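Local structure of methyltransferase 1 (Methanosarcina barkeri, 2I2X) at the interface of chains A and B. The protein catalyses the transfer of the methyl group of methanol to the cob(I)amide cofactor of its corrinoid partner MtaC in methanogenesis, using a zinc ion. Residues are numbered along the deposited sequence; one frame, centred on the assembly and turned at random. Chains: chain A/B, Methyltransferase 1.

The interface of chains A and B. Residues chain A 72, 76, 331, 335; chain B 292, 295-297.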
# COMPACT_ATOMS: atom_id res chain seq x y z
N ARG A 72 -0.06 15.42 2.60
CA ARG A 72 1.07 14.62 2.21
C ARG A 72 1.81 15.18 1.00
O ARG A 72 3.03 15.20 0.98
CB ARG A 72 0.69 13.17 1.93
CG ARG A 72 1.96 12.33 1.76
CD ARG A 72 2.68 12.16 3.15
NE ARG A 72 2.96 10.75 3.21
CZ ARG A 72 2.61 9.92 4.16
NH1 ARG A 72 2.04 10.33 5.27
NH2 ARG A 72 2.89 8.65 4.00
N VAL A 76 5.91 16.34 0.90
CA VAL A 76 6.96 15.60 0.21
C VAL A 76 7.43 16.37 -1.03
O VAL A 76 8.36 15.95 -1.74
CB VAL A 76 6.55 14.12 -0.07
CG1 VAL A 76 7.70 13.32 -0.69
CG2 VAL A 76 6.07 13.45 1.20
N GLU A 331 1.72 8.94 -2.10
CA GLU A 331 3.17 9.14 -2.12
C GLU A 331 3.87 8.22 -3.16
O GLU A 331 4.70 8.71 -3.94
CB GLU A 331 3.79 9.02 -0.70
CG GLU A 331 5.37 9.01 -0.66
CD GLU A 331 5.99 9.37 0.69
OE1 GLU A 331 5.33 10.05 1.51
OE2 GLU A 331 7.16 8.98 0.95
N TYR A 335 5.64 9.53 -6.61
CA TYR A 335 7.02 9.23 -6.88
C TYR A 335 7.17 8.54 -8.23
O TYR A 335 8.12 8.81 -8.98
CB TYR A 335 7.60 8.38 -5.74
CG TYR A 335 8.30 9.14 -4.64
CD1 TYR A 335 9.38 9.99 -4.92
CD2 TYR A 335 7.92 8.99 -3.31
CE1 TYR A 335 10.05 10.68 -3.92
CE2 TYR A 335 8.58 9.69 -2.29
CZ TYR A 335 9.64 10.54 -2.60
OH TYR A 335 10.33 11.20 -1.58
N THR B 292 6.05 3.26 1.76
CA THR B 292 5.17 4.29 2.36
C THR B 292 4.13 3.72 3.34
O THR B 292 3.59 4.43 4.21
CB THR B 292 4.44 5.07 1.28
OG1 THR B 292 3.85 4.15 0.35
CG2 THR B 292 5.45 5.96 0.56
N HIS B 295 6.37 4.47 6.37
CA HIS B 295 6.65 5.88 6.66
C HIS B 295 6.91 6.66 5.40
O HIS B 295 7.27 6.11 4.36
CB HIS B 295 7.89 6.01 7.59
CG HIS B 295 9.09 5.27 7.09
ND1 HIS B 295 9.98 5.81 6.18
CD2 HIS B 295 9.55 4.03 7.37
CE1 HIS B 295 10.91 4.93 5.89
NE2 HIS B 295 10.69 3.84 6.61
N SER B 296 6.75 7.97 5.52
CA SER B 296 7.08 8.90 4.45
C SER B 296 8.58 9.13 4.40
O SER B 296 9.24 9.11 5.43
CB SER B 296 6.37 10.22 4.68
OG SER B 296 6.60 11.09 3.61
N ASP B 297 9.14 9.31 3.21
CA ASP B 297 10.48 9.83 3.09
C ASP B 297 10.63 10.73 1.88
O ASP B 297 9.70 10.92 1.07
CB ASP B 297 11.56 8.74 3.15
CG ASP B 297 11.66 7.90 1.88
OD1 ASP B 297 11.85 8.48 0.77
OD2 ASP B 297 11.62 6.64 2.00
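A:Glu331 reaches across to B:Ser296 and B:Asp297 in a polar patch of the two-fold symmetric MtaB-MtaB interface, which joins the two catalytic subunits within the MtaB/MtaC heterotetramer; a twin patch forms with the chains exchanged. The carboxylate grips the loop of chain B with both oxygens, each through its syn lone pair: OE1 takes the hydroxyl OG of B:Ser296 at 2.7 Å, and OE2 takes the backbone N of B:Asp297 at 3.0 Å, a fairly straight bond (164° at H). The glutamate chain gets there extended, with CG anti to the backbone N (chi1 171°). A:Arg72 steadies it from its own side, NE meeting OE1 at 3.0 Å in a salt bridge nearly along the C-O axis but tilted out of the guanidinium plane, a positive neighbour likely to favour the ionised carboxylate. The arginine also lays a face of its guanidinium over CB of B:Ser296, toward the rim. CG2 of B:Thr292 covers one face of the carboxylate and packs obliquely on CG of A:Glu331, 3.3 Å away. Farther along, the phenol OH of A:Tyr335 donates to the backbone O of B:Asp297 at 2.7 Å, tilted 31° from the carbonyl plane. CG2 of A:Val76 borders the hydroxyl OG of B:Ser296 at 3.4 Å. With an alanine in place of A:Glu331, the hydroxyl of B:Ser296 and the amide of B:Asp297 would probably lose their acceptor, and A:Arg72 this counter-charge. A:Glu331 and A:Tyr335 lie one turn apart on helix 325-345, A:Arg72 and A:Val76 at the C-terminal end of helix 55-76, and the chain B residues in the loop after the 3-10 helix 289-291.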